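Local coordinates for protein STN1 (Saccharomyces cerevisiae, PDB 3KEY) that helps regulate telomere length and protect chromosome ends, restraining telomerase loading through its interaction with CDC13 and holding two winged helix-turn-helix domains in this C-terminal piece, at residues F96-K101 with Q122-L127; T4-N9 with R34-S39. All coordinates share one frame; numbering follows the deposited sequence.

Interaction 1: residues F96-K101 with Q122-L127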
loop_
_atom_site.group_PDB
_atom_site.type_symbol
_atom_site.label_atom_id
_atom_site.label_comp_id
_atom_site.label_asym_id
_atom_site.label_seq_id
_atom_site.Cartn_x
_atom_site.Cartn_y
_atom_site.Cartn_z
ATOM N N PHE A 96 4.505 -4.995 5.366
ATOM C CA PHE A 96 5.664 -4.132 5.213
ATOM C C PHE A 96 6.890 -4.747 5.878
ATOM O O PHE A 96 7.989 -4.673 5.334
ATOM C CB PHE A 96 5.380 -2.746 5.792
ATOM C CG PHE A 96 5.089 -1.716 4.747
ATOM C CD1 PHE A 96 6.126 -1.000 4.156
ATOM C CD2 PHE A 96 3.784 -1.495 4.315
ATOM C CE1 PHE A 96 5.876 -0.075 3.145
ATOM C CE2 PHE A 96 3.515 -0.573 3.301
ATOM C CZ PHE A 96 4.564 0.140 2.714
ATOM N N GLU A 97 6.710 -5.339 7.056
ATOM C CA GLU A 97 7.828 -5.974 7.742
ATOM C C GLU A 97 8.346 -7.099 6.854
ATOM O O GLU A 97 9.548 -7.203 6.604
ATOM C CB GLU A 97 7.390 -6.540 9.094
ATOM C CG GLU A 97 7.649 -5.609 10.271
ATOM C CD GLU A 97 7.205 -6.203 11.602
ATOM O OE1 GLU A 97 7.509 -7.393 11.863
ATOM O OE2 GLU A 97 6.560 -5.473 12.386
ATOM N N TYR A 98 7.424 -7.932 6.369
ATOM C CA TYR A 98 7.778 -9.042 5.491
ATOM C C TYR A 98 8.594 -8.569 4.267
ATOM O O TYR A 98 9.644 -9.137 3.952
ATOM C CB TYR A 98 6.499 -9.749 5.044
ATOM C CG TYR A 98 6.704 -10.920 4.107
ATOM C CD1 TYR A 98 6.903 -10.723 2.738
ATOM C CD2 TYR A 98 6.667 -12.231 4.588
ATOM C CE1 TYR A 98 7.056 -11.806 1.868
ATOM C CE2 TYR A 98 6.817 -13.322 3.732
ATOM C CZ TYR A 98 7.008 -13.105 2.375
ATOM O OH TYR A 98 7.127 -14.185 1.525
ATOM N N ALA A 99 8.110 -7.535 3.582
ATOM C CA ALA A 99 8.808 -7.011 2.411
ATOM C C ALA A 99 10.197 -6.465 2.773
ATOM O O ALA A 99 11.176 -6.749 2.087
ATOM C CB ALA A 99 7.969 -5.921 1.747
ATOM N N GLU A 100 10.278 -5.678 3.844
ATOM C CA GLU A 100 11.560 -5.114 4.279
ATOM C C GLU A 100 12.602 -6.210 4.543
ATOM O O GLU A 100 13.761 -6.084 4.143
ATOM C CB GLU A 100 11.376 -4.297 5.557
ATOM C CG GLU A 100 10.772 -2.924 5.361
ATOM C CD GLU A 100 9.994 -2.475 6.587
ATOM O OE1 GLU A 100 10.395 -2.848 7.713
ATOM O OE2 GLU A 100 8.988 -1.748 6.427
ATOM N N LYS A 101 12.187 -7.271 5.227
ATOM C CA LYS A 101 13.088 -8.379 5.534
ATOM C C LYS A 101 13.514 -9.113 4.268
ATOM O O LYS A 101 14.685 -9.462 4.110
ATOM C CB LYS A 101 12.417 -9.373 6.487
ATOM C CG LYS A 101 12.247 -8.855 7.911
ATOM C CD LYS A 101 11.426 -9.833 8.751
ATOM C CE LYS A 101 11.208 -9.326 10.175
ATOM N NZ LYS A 101 10.248 -10.200 10.925
ATOM N N GLN A 122 0.705 -15.278 1.620
ATOM C CA GLN A 122 -0.591 -15.520 2.253
ATOM C C GLN A 122 -0.476 -16.512 3.410
ATOM O O GLN A 122 -1.080 -16.316 4.467
ATOM C CB GLN A 122 -1.599 -16.041 1.223
ATOM C CG GLN A 122 -1.719 -15.149 -0.001
ATOM C CD GLN A 122 -2.686 -15.679 -1.039
ATOM O OE1 GLN A 122 -2.656 -16.860 -1.386
ATOM N NE2 GLN A 122 -3.541 -14.800 -1.554
ATOM N N GLU A 123 0.315 -17.563 3.206
ATOM C CA GLU A 123 0.531 -18.603 4.215
ATOM C C GLU A 123 1.365 -18.104 5.393
ATOM O O GLU A 123 1.043 -18.367 6.552
ATOM C CB GLU A 123 1.227 -19.811 3.573
ATOM C CG GLU A 123 1.408 -21.012 4.485
ATOM C CD GLU A 123 0.085 -21.546 5.009
ATOM O OE1 GLU A 123 -0.831 -21.789 4.193
ATOM O OE2 GLU A 123 -0.034 -21.726 6.236
ATOM N N LYS A 124 2.434 -17.379 5.085
ATOM C CA LYS A 124 3.348 -16.838 6.088
ATOM C C LYS A 124 2.702 -15.849 7.057
ATOM O O LYS A 124 3.012 -15.843 8.249
ATOM C CB LYS A 124 4.519 -16.137 5.391
ATOM C CG LYS A 124 5.516 -15.480 6.333
ATOM C CD LYS A 124 6.244 -16.527 7.158
ATOM C CE LYS A 124 7.291 -15.887 8.048
ATOM N NZ LYS A 124 8.099 -16.917 8.746
ATOM N N LEU A 125 1.812 -15.006 6.544
ATOM C CA LEU A 125 1.175 -13.992 7.377
ATOM C C LEU A 125 -0.290 -14.287 7.680
ATOM O O LEU A 125 -0.963 -13.494 8.335
ATOM C CB LEU A 125 1.294 -12.625 6.691
ATOM C CG LEU A 125 2.692 -12.201 6.220
ATOM C CD1 LEU A 125 2.603 -10.856 5.505
ATOM C CD2 LEU A 125 3.632 -12.112 7.400
ATOM N N HIS A 126 -0.775 -15.428 7.201
ATOM C CA HIS A 126 -2.166 -15.826 7.393
ATOM C C HIS A 126 -3.103 -14.737 6.879
ATOM O O HIS A 126 -4.013 -14.299 7.580
ATOM C CB HIS A 126 -2.450 -16.116 8.871
ATOM C CG HIS A 126 -1.460 -17.044 9.499
ATOM N ND1 HIS A 126 -0.320 -16.599 10.135
ATOM C CD2 HIS A 126 -1.405 -18.398 9.535
ATOM C CE1 HIS A 126 0.394 -17.636 10.535
ATOM N NE2 HIS A 126 -0.242 -18.739 10.182
ATOM N N LEU A 127 -2.864 -14.313 5.641
ATOM C CA LEU A 127 -3.663 -13.280 4.990
ATOM C C LEU A 127 -4.157 -13.788 3.640
ATOM O O LEU A 127 -3.574 -13.482 2.599
ATOM C CB LEU A 127 -2.822 -12.018 4.784
ATOM C CG LEU A 127 -2.310 -11.346 6.061
ATOM C CD1 LEU A 127 -1.435 -10.157 5.713
ATOM C CD2 LEU A 127 -3.497 -10.899 6.902
#
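Tyr98 leans from helix 90-108 against Lys124 and Leu125 of helix 118-125 and, by ring and CB together, makes every contact of its segment. Its CG stands anti to the backbone N (chi1 179°), which carries the ring away from its own helix and across to the other. A tyrosine suits this partly exposed place because its long flat ring can span the distance between the helices. The aliphatic stem of Lys124 meets the ring at its edge, close to the ring plane, where CG of Lys124 lies 3.6 Å from CE2 of Tyr98. A bend at chi2 (66°) then leads the rest of the lysine chain away, which suits an exposed residue that lends methylenes to the contact and sends its charged end elsewhere. Leu125 packs nearer the tyrosine backbone with its two branches: CD1 touches Tyr98 CB at 4.1 Å, while CD2 approaches Tyr98 CD2 obliquely at 4.1 Å. No hydrogen bond joins the segments, so the fit rests on van der Waals contact. An alanine here would take away the ring and would probably leave the Lys124 stem and the CD2 branch of Leu125 without their partner, opening a gap between the helices. Leu125 also touches Leu95, about one turn before Tyr98. The contact thus joins two helices of the second winged helix-turn-helix domain by apolar packing at its surface.

Interaction 2: residues T4-N9 with R34-S39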
loop_
_atom_site.group_PDB
_atom_site.type_symbol
_atom_site.label_atom_id
_atom_site.label_comp_id
_atom_site.label_asym_id
_atom_site.label_seq_id
_atom_site.Cartn_x
_atom_site.Cartn_y
_atom_site.Cartn_z
ATOM N N THR A 4 3.075 8.814 -6.445
ATOM C CA THR A 4 2.296 7.767 -5.785
ATOM C C THR A 4 0.789 8.001 -5.938
ATOM O O THR A 4 0.322 9.140 -5.898
ATOM C CB THR A 4 2.654 7.693 -4.273
ATOM O OG1 THR A 4 1.773 6.779 -3.602
ATOM C CG2 THR A 4 2.532 9.056 -3.637
ATOM N N SER A 5 0.033 6.919 -6.111
ATOM C CA SER A 5 -1.419 7.013 -6.266
ATOM C C SER A 5 -2.083 7.461 -4.964
ATOM O O SER A 5 -1.471 7.399 -3.897
ATOM C CB SER A 5 -1.996 5.659 -6.692
ATOM O OG SER A 5 -1.834 4.680 -5.678
ATOM N N ALA A 6 -3.329 7.916 -5.053
ATOM C CA ALA A 6 -4.058 8.366 -3.869
ATOM C C ALA A 6 -4.169 7.208 -2.874
ATOM O O ALA A 6 -3.992 7.383 -1.666
ATOM C CB ALA A 6 -5.445 8.865 -4.265
ATOM N N LYS A 7 -4.461 6.023 -3.404
ATOM C CA LYS A 7 -4.587 4.820 -2.595
ATOM C C LYS A 7 -3.306 4.561 -1.790
ATOM O O LYS A 7 -3.369 4.295 -0.591
ATOM C CB LYS A 7 -4.885 3.620 -3.499
ATOM C CG LYS A 7 -5.019 2.296 -2.770
ATOM C CD LYS A 7 -5.014 1.140 -3.752
ATOM C CE LYS A 7 -3.640 0.978 -4.387
ATOM N NZ LYS A 7 -3.628 -0.049 -5.464
ATOM N N SER A 8 -2.148 4.634 -2.447
ATOM C CA SER A 8 -0.887 4.400 -1.749
ATOM C C SER A 8 -0.543 5.528 -0.769
ATOM O O SER A 8 0.175 5.305 0.200
ATOM C CB SER A 8 0.256 4.162 -2.751
ATOM O OG SER A 8 0.223 2.826 -3.258
ATOM N N ASN A 9 -1.051 6.734 -1.009
ATOM C CA ASN A 9 -0.804 7.829 -0.067
ATOM C C ASN A 9 -1.574 7.521 1.229
ATOM O O ASN A 9 -1.068 7.740 2.334
ATOM C CB ASN A 9 -1.268 9.175 -0.639
ATOM C CG ASN A 9 -0.242 9.798 -1.580
ATOM O OD1 ASN A 9 0.964 9.751 -1.326
ATOM N ND2 ASN A 9 -0.722 10.404 -2.662
ATOM N N ARG A 34 -7.770 13.957 5.118
ATOM C CA ARG A 34 -8.638 14.934 4.464
ATOM C C ARG A 34 -7.995 15.488 3.183
ATOM O O ARG A 34 -8.684 15.707 2.188
ATOM C CB ARG A 34 -8.982 16.090 5.419
ATOM C CG ARG A 34 -9.914 15.713 6.570
ATOM C CD ARG A 34 -11.119 14.904 6.078
ATOM N NE ARG A 34 -11.902 15.588 5.046
ATOM C CZ ARG A 34 -12.727 16.607 5.275
ATOM N NH1 ARG A 34 -12.890 17.072 6.509
ATOM N NH2 ARG A 34 -13.393 17.163 4.268
ATOM N N SER A 35 -6.680 15.699 3.203
ATOM C CA SER A 35 -5.969 16.220 2.027
ATOM C C SER A 35 -6.140 15.279 0.842
ATOM O O SER A 35 -6.484 15.707 -0.257
ATOM C CB SER A 35 -4.478 16.375 2.323
ATOM O OG SER A 35 -4.273 17.173 3.473
ATOM N N VAL A 36 -5.885 13.996 1.080
ATOM C CA VAL A 36 -6.023 12.976 0.048
ATOM C C VAL A 36 -7.474 12.913 -0.441
ATOM O O VAL A 36 -7.734 12.866 -1.645
ATOM C CB VAL A 36 -5.617 11.569 0.590
ATOM C CG1 VAL A 36 -5.875 10.506 -0.461
ATOM C CG2 VAL A 36 -4.149 11.566 0.984
ATOM N N VAL A 37 -8.413 12.916 0.505
ATOM C CA VAL A 37 -9.842 12.840 0.188
ATOM C C VAL A 37 -10.333 14.045 -0.623
ATOM O O VAL A 37 -11.055 13.896 -1.610
ATOM C CB VAL A 37 -10.683 12.716 1.488
ATOM C CG1 VAL A 37 -12.161 12.863 1.169
ATOM C CG2 VAL A 37 -10.424 11.355 2.144
ATOM N N THR A 38 -9.943 15.240 -0.202
ATOM C CA THR A 38 -10.348 16.449 -0.909
ATOM C C THR A 38 -9.839 16.417 -2.352
ATOM O O THR A 38 -10.570 16.749 -3.289
ATOM C CB THR A 38 -9.805 17.694 -0.193
ATOM O OG1 THR A 38 -10.333 17.728 1.138
ATOM C CG2 THR A 38 -10.204 18.972 -0.946
ATOM N N SER A 39 -8.590 16.000 -2.527
ATOM C CA SER A 39 -8.000 15.919 -3.859
ATOM C C SER A 39 -8.783 14.944 -4.749
ATOM O O SER A 39 -9.106 15.259 -5.901
ATOM C CB SER A 39 -6.531 15.482 -3.756
ATOM O OG SER A 39 -5.955 15.316 -5.042
#
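Ala6 and Val36 bring the first turn of helix 6-16 close to helix 31-47, their CA atoms 6.4 Å apart, a short spacing that small side chains allow. Val36 reaches across with both methyls, each meeting a different residue of that turn. Its CG1 is anti to the backbone N (chi1 175°). This methyl lies 3.8 Å from Ala6 O and also touches Ala6 CB. The other methyl, CG2, meets Asn9 CB at 4.1 Å. Ala6 and Asn9, three positions apart, are nearly one turn from each other on the helix, so the forked valine can touch both at once. Alanine suits the near approach because its single methyl lets the backbones come close; Asn9 meets the valine through its CB methylene, so its polar amide need not enter the apolar contact. The turn that receives Val36 is itself capped: Ser5 occupies the N-cap, and its OG accepts from Ser8 N at 3.2 Å with an N-H...O angle of 162°, giving a first-turn amide a partner that the helix cannot supply. Ala6 and Val36 both also touch Leu67 of helix 56-73. Lys7, whose CB is directed away from 34-39, forms a salt bridge with Asp137. Between the two segments there is neither a hydrogen bond nor a salt bridge, so what passes directly between them is van der Waals contact, chiefly of methyl and methylene groups, with Leu67 adding to it.

Overall arrangement
The two interactions belong to different halves of this C-terminal fragment: interaction 2 lies in the first winged helix-turn-helix domain and interaction 1 in the second. Their centres are 25 Å apart, on opposite sides of the chain's centre, and their nearest atoms remain about 7 Å from each other without touching. They follow in series, since the helices of interaction 2 are joined before helix 90-108 begins. Both are surface contacts between helices, made by apolar groups. The domains are not isolated, however: helix 132-149 of the second domain meets residues from a segment of each interaction, 4-9 and 96-101.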